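PDB 6GZB: spore germination protein GerM from Bacillus subtilis subsp. subtilis str. 168, which is of unknown function but affects both sporulation and germination and carries tandem GerMN domains. Local coordinates for residues Trp145-Leu158 with Pro174-Asn186. Residues are numbered along the deposited sequence; the frame is centred on the assembly and turned at random.
Sequences WTLTQFSSIDKVKL and PISDDLSRKDGIN
R181 makes two hydrogen bonds where helix 136-147 ends: NH2 to the backbone O of W145, in its last turn, at 2.8 Å, and NE to T148 OG1 at 2.9 Å. The hydroxyl lies near the guanidinium plane; the carbonyl is tilted 21° from it. With OG1 set between its own backbone N and carbonyl carbon (chi1 50°), T148 also bonds T144 O, so the hydroxyl can accept from R181 while its proton goes to T144 O. An arginine suits the place because its chain, extended from CG to NE, lies over the indole of W145, with guanidinium and ring planes 17° apart and CD in a CH-pi contact 3.7 Å from the six-membered ring centroid. I185 lies over the opposite face, its CD1 3.7 Å from the five-membered ring centroid, while at the edge NE1 makes a weak bond to G184 O and another to a water shared with S180 O. A leucine replacing R181 would probably leave W145 O and T148 OG1 without this donor.

Farther along, the loop meets strand 155-160: V156 N donates to L179 O at 2.8 Å, in the carbonyl plane, and a water joins V156 O to L179 N and D177 O. K157, long enough to reach back, offers NZ to D177 O at 3.1 Å. The CD2 methyl of L158 packs on I175 CD1 and L179 CD1, and L179 continues onto V140 and T144 of helix 136-147. Polar bonds thus set the loop backbone, while W145 and the aliphatic side chains pack it against both helix and strand.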
loop_
_atom_site.group_PDB
_atom_site.type_symbol
_atom_site.label_atom_id
_atom_site.label_comp_id
_atom_site.label_asym_id
_atom_site.label_seq_id
_atom_site.Cartn_x
_atom_site.Cartn_y
_atom_site.Cartn_z
ATOM N N TRP A 145 1.012 3.539 -7.547
ATOM C CA TRP A 145 0.011 3.045 -6.618
ATOM C C TRP A 145 -1.248 3.898 -6.675
ATOM O O TRP A 145 -2.363 3.381 -6.532
ATOM C CB TRP A 145 0.559 2.975 -5.193
ATOM C CG TRP A 145 1.404 1.769 -4.952
ATOM C CD1 TRP A 145 2.588 1.474 -5.554
ATOM C CD2 TRP A 145 1.121 0.683 -4.070
ATOM N NE1 TRP A 145 3.042 0.258 -5.131
ATOM C CE2 TRP A 145 2.174 -0.247 -4.206
ATOM C CE3 TRP A 145 0.086 0.404 -3.175
ATOM C CZ2 TRP A 145 2.212 -1.450 -3.496
ATOM C CZ3 TRP A 145 0.125 -0.796 -2.463
ATOM C CH2 TRP A 145 1.173 -1.708 -2.636
ATOM N N THR A 146 -1.083 5.184 -6.962
ATOM C CA THR A 146 -2.242 6.059 -7.122
ATOM C C THR A 146 -3.081 5.684 -8.359
ATOM O O THR A 146 -4.311 5.577 -8.280
ATOM C CB THR A 146 -1.840 7.541 -7.171
ATOM O OG1 THR A 146 -1.174 7.898 -5.955
ATOM C CG2 THR A 146 -3.071 8.420 -7.335
ATOM N N LEU A 147 -2.412 5.414 -9.476
ATOM C CA LEU A 147 -3.108 5.049 -10.707
ATOM C C LEU A 147 -3.772 3.682 -10.596
ATOM O O LEU A 147 -4.888 3.490 -11.073
ATOM C CB LEU A 147 -2.150 5.063 -11.903
ATOM C CG LEU A 147 -1.795 6.454 -12.422
ATOM C CD1 LEU A 147 -0.773 6.373 -13.550
ATOM C CD2 LEU A 147 -3.052 7.167 -12.883
ATOM N N THR A 148 -3.103 2.737 -9.950
ATOM C CA THR A 148 -3.579 1.358 -9.927
ATOM C C THR A 148 -4.655 1.106 -8.893
ATOM O O THR A 148 -5.131 -0.023 -8.754
ATOM C CB THR A 148 -2.426 0.349 -9.718
ATOM O OG1 THR A 148 -1.627 0.732 -8.597
ATOM C CG2 THR A 148 -1.549 0.295 -10.968
ATOM N N GLN A 149 -5.090 2.148 -8.194
ATOM C CA GLN A 149 -6.257 1.995 -7.325
ATOM C C GLN A 149 -7.531 1.779 -8.151
ATOM O O GLN A 149 -8.516 1.265 -7.652
ATOM C CB GLN A 149 -6.430 3.205 -6.400
ATOM C CG GLN A 149 -7.065 4.417 -7.057
ATOM C CD GLN A 149 -7.049 5.622 -6.141
ATOM O OE1 GLN A 149 -7.887 5.734 -5.254
ATOM N NE2 GLN A 149 -6.070 6.509 -6.324
ATOM N N PHE A 150 -7.518 2.232 -9.398
ATOM C CA PHE A 150 -8.675 2.113 -10.272
ATOM C C PHE A 150 -8.718 0.746 -10.945
ATOM O O PHE A 150 -7.682 0.185 -11.332
ATOM C CB PHE A 150 -8.629 3.197 -11.339
ATOM C CG PHE A 150 -8.629 4.582 -10.788
ATOM C CD1 PHE A 150 -9.805 5.166 -10.357
ATOM C CD2 PHE A 150 -7.453 5.314 -10.711
ATOM C CE1 PHE A 150 -9.811 6.456 -9.854
ATOM C CE2 PHE A 150 -7.448 6.598 -10.195
ATOM C CZ PHE A 150 -8.627 7.163 -9.746
ATOM N N SER A 151 -9.783 0.135 -11.012
ATOM C CA SER A 151 -9.930 -1.239 -11.497
ATOM C C SER A 151 -9.542 -1.357 -12.974
ATOM O O SER A 151 -9.174 -2.429 -13.437
ATOM C CB SER A 151 -11.353 -1.746 -11.266
ATOM O OG SER A 151 -12.272 -0.990 -12.021
ATOM N N SER A 152 -9.683 -0.166 -13.763
ATOM C CA SER A 152 -9.325 -0.150 -15.175
ATOM C C SER A 152 -7.817 -0.021 -15.399
ATOM O O SER A 152 -7.363 -0.098 -16.533
ATOM C CB SER A 152 -10.037 1.002 -15.882
ATOM O OG SER A 152 -9.598 2.262 -15.389
ATOM N N ILE A 153 -7.051 0.183 -14.327
ATOM C CA ILE A 153 -5.601 0.332 -14.441
ATOM C C ILE A 153 -4.868 -0.677 -13.555
ATOM O O ILE A 153 -5.022 -0.673 -12.329
ATOM C CB ILE A 153 -5.164 1.752 -14.049
ATOM C CG1 ILE A 153 -5.897 2.789 -14.898
ATOM C CG2 ILE A 153 -3.669 1.922 -14.246
ATOM C CD1 ILE A 153 -5.774 4.206 -14.380
ATOM N N ASP A 154 -4.044 -1.527 -14.162
ATOM C CA ASP A 154 -3.152 -2.378 -13.378
ATOM C C ASP A 154 -1.691 -2.285 -13.785
ATOM O O ASP A 154 -0.841 -2.898 -13.158
ATOM C CB ASP A 154 -3.618 -3.835 -13.412
ATOM C CG ASP A 154 -3.977 -4.298 -14.802
ATOM O OD1 ASP A 154 -3.263 -3.925 -15.755
ATOM O OD2 ASP A 154 -4.991 -5.015 -14.945
ATOM N N LYS A 155 -1.393 -1.468 -14.791
ATOM C CA LYS A 155 -0.015 -1.250 -15.232
ATOM C C LYS A 155 0.158 0.207 -15.611
ATOM O O LYS A 155 -0.796 0.863 -16.033
ATOM C CB LYS A 155 0.305 -2.104 -16.466
ATOM C CG LYS A 155 0.371 -3.599 -16.211
ATOM C CD LYS A 155 0.614 -4.366 -17.506
ATOM C CE LYS A 155 -0.487 -4.129 -18.534
ATOM N NZ LYS A 155 -1.675 -4.990 -18.290
ATOM N N VAL A 156 1.387 0.696 -15.524
ATOM C CA VAL A 156 1.632 2.119 -15.692
ATOM C C VAL A 156 2.851 2.353 -16.572
ATOM O O VAL A 156 3.868 1.669 -16.441
ATOM C CB VAL A 156 1.838 2.808 -14.325
ATOM C CG1 VAL A 156 2.286 4.243 -14.506
ATOM C CG2 VAL A 156 0.557 2.750 -13.504
ATOM N N LYS A 157 2.740 3.329 -17.464
ATOM C CA LYS A 157 3.871 3.795 -18.248
ATOM C C LYS A 157 4.005 5.295 -18.047
ATOM O O LYS A 157 3.009 6.015 -17.972
ATOM C CB LYS A 157 3.659 3.504 -19.732
ATOM C CG LYS A 157 3.851 2.048 -20.124
ATOM C CD LYS A 157 3.682 1.876 -21.626
ATOM C CE LYS A 157 3.534 0.415 -22.032
ATOM N NZ LYS A 157 4.739 -0.392 -21.702
ATOM N N LEU A 158 5.243 5.761 -17.946
ATOM C CA LEU A 158 5.510 7.159 -17.635
ATOM C C LEU A 158 6.082 7.865 -18.861
ATOM O O LEU A 158 6.914 7.311 -19.566
ATOM C CB LEU A 158 6.504 7.246 -16.477
ATOM C CG LEU A 158 5.991 7.293 -15.028
ATOM C CD1 LEU A 158 4.570 6.798 -14.864
ATOM C CD2 LEU A 158 6.921 6.536 -14.100
ATOM N N PRO A 174 15.920 2.896 -12.962
ATOM C CA PRO A 174 15.255 2.207 -14.063
ATOM C C PRO A 174 13.768 2.040 -13.824
ATOM O O PRO A 174 13.348 1.786 -12.705
ATOM C CB PRO A 174 15.942 0.840 -14.092
ATOM C CG PRO A 174 17.277 1.075 -13.475
ATOM C CD PRO A 174 17.045 2.115 -12.422
ATOM N N ILE A 175 12.986 2.182 -14.886
ATOM C CA ILE A 175 11.576 1.837 -14.875
ATOM C C ILE A 175 11.320 0.753 -15.922
ATOM O O ILE A 175 11.666 0.920 -17.081
ATOM C CB ILE A 175 10.712 3.039 -15.266
ATOM C CG1 ILE A 175 11.034 4.257 -14.401
ATOM C CG2 ILE A 175 9.240 2.673 -15.178
ATOM C CD1 ILE A 175 10.626 5.562 -15.052
ATOM N N SER A 176 10.710 -0.348 -15.504
ATOM C CA SER A 176 10.407 -1.452 -16.408
ATOM C C SER A 176 9.166 -1.169 -17.264
ATOM O O SER A 176 8.354 -0.288 -16.942
ATOM C CB SER A 176 10.223 -2.739 -15.605
ATOM O OG SER A 176 9.248 -2.579 -14.582
ATOM N N ASP A 177 9.080 -1.850 -18.405
ATOM C CA ASP A 177 7.961 -1.659 -19.330
ATOM C C ASP A 177 6.650 -1.990 -18.630
ATOM O O ASP A 177 5.637 -1.330 -18.840
ATOM C CB ASP A 177 8.129 -2.555 -20.561
ATOM C CG ASP A 177 9.189 -2.037 -21.522
ATOM O OD1 ASP A 177 10.113 -1.343 -21.056
ATOM O OD2 ASP A 177 9.122 -2.350 -22.733
ATOM N N ASP A 178 6.683 -3.061 -17.846
ATOM C CA ASP A 178 5.576 -3.453 -17.010
ATOM C C ASP A 178 5.781 -2.876 -15.607
ATOM O O ASP A 178 6.644 -3.340 -14.863
ATOM C CB ASP A 178 5.498 -4.982 -16.946
ATOM C CG ASP A 178 4.278 -5.471 -16.169
ATOM O OD1 ASP A 178 4.090 -5.046 -15.004
ATOM O OD2 ASP A 178 3.486 -6.244 -16.741
ATOM N N LEU A 179 5.013 -1.846 -15.269
ATOM C CA LEU A 179 5.164 -1.145 -13.984
ATOM C C LEU A 179 3.865 -1.258 -13.196
ATOM O O LEU A 179 2.820 -0.785 -13.650
ATOM C CB LEU A 179 5.469 0.328 -14.229
ATOM C CG LEU A 179 6.384 1.087 -13.268
ATOM C CD1 LEU A 179 6.151 2.580 -13.405
ATOM C CD2 LEU A 179 6.206 0.647 -11.837
ATOM N N SER A 180 3.931 -1.876 -12.018
ATOM C CA SER A 180 2.731 -2.148 -11.230
ATOM C C SER A 180 3.037 -2.203 -9.736
ATOM O O SER A 180 4.181 -1.982 -9.312
ATOM C CB SER A 180 2.113 -3.477 -11.674
ATOM O OG SER A 180 2.822 -4.567 -11.119
ATOM N N ARG A 181 2.017 -2.519 -8.940
ATOM C CA ARG A 181 2.176 -2.641 -7.492
ATOM C C ARG A 181 3.129 -3.762 -7.131
ATOM O O ARG A 181 3.691 -3.771 -6.041
ATOM C CB ARG A 181 0.828 -2.853 -6.802
ATOM C CG ARG A 181 -0.069 -1.631 -6.864
ATOM C CD ARG A 181 -1.255 -1.682 -5.899
ATOM N NE ARG A 181 -1.988 -0.416 -5.936
ATOM C CZ ARG A 181 -2.887 -0.020 -5.042
ATOM N NH1 ARG A 181 -3.200 -0.785 -4.008
ATOM N NH2 ARG A 181 -3.472 1.157 -5.186
ATOM N N LYS A 182 3.356 -4.680 -8.064
ATOM C CA LYS A 182 4.234 -5.817 -7.808
ATOM C C LYS A 182 5.699 -5.400 -7.821
ATOM O O LYS A 182 6.561 -6.123 -7.328
ATOM C CB LYS A 182 4.005 -6.935 -8.829
ATOM C CG LYS A 182 2.686 -7.664 -8.653
ATOM C CD LYS A 182 2.416 -8.599 -9.819
ATOM C CE LYS A 182 1.211 -9.482 -9.544
ATOM N NZ LYS A 182 1.020 -10.489 -10.621
ATOM N N ASP A 183 5.979 -4.229 -8.375
ATOM C CA ASP A 183 7.314 -3.651 -8.290
ATOM C C ASP A 183 7.627 -3.086 -6.893
ATOM O O ASP A 183 8.740 -2.653 -6.621
ATOM C CB ASP A 183 7.467 -2.592 -9.371
ATOM C CG ASP A 183 7.456 -3.201 -10.772
ATOM O OD1 ASP A 183 8.431 -3.906 -11.094
ATOM O OD2 ASP A 183 6.458 -3.046 -11.517
ATOM N N GLY A 184 6.666 -3.182 -5.987
ATOM C CA GLY A 184 6.930 -2.954 -4.568
ATOM C C GLY A 184 6.741 -1.506 -4.165
ATOM O O GLY A 184 6.395 -0.646 -4.986
ATOM N N ILE A 185 6.977 -1.240 -2.887
ATOM C CA ILE A 185 6.790 0.087 -2.323
ATOM C C ILE A 185 7.563 0.164 -1.013
ATOM O O ILE A 185 7.637 -0.824 -0.284
ATOM C CB ILE A 185 5.287 0.388 -2.100
ATOM C CG1 ILE A 185 5.084 1.823 -1.625
ATOM C CG2 ILE A 185 4.670 -0.586 -1.112
ATOM C CD1 ILE A 185 3.667 2.325 -1.839
ATOM N N ASN A 186 8.216 1.299 -0.761
ATOM C CA ASN A 186 9.027 1.461 0.442
ATOM C C ASN A 186 9.953 0.267 0.659
ATOM O O ASN A 186 9.925 -0.374 1.720
ATOM C CB ASN A 186 8.130 1.624 1.674
ATOM C CG ASN A 186 7.226 2.827 1.587
ATOM O OD1 ASN A 186 6.032 2.753 1.901
ATOM N ND2 ASN A 186 7.782 3.944 1.167
HETATM O O HOH W 1 5.268 -0.331 -7.434
HETATM O O HOH W 2 -0.820 -3.077 -9.813
HETATM O O HOH W 3 6.497 1.497 -17.529
HETATM O O HOH W 4 3.471 -0.833 -17.377
#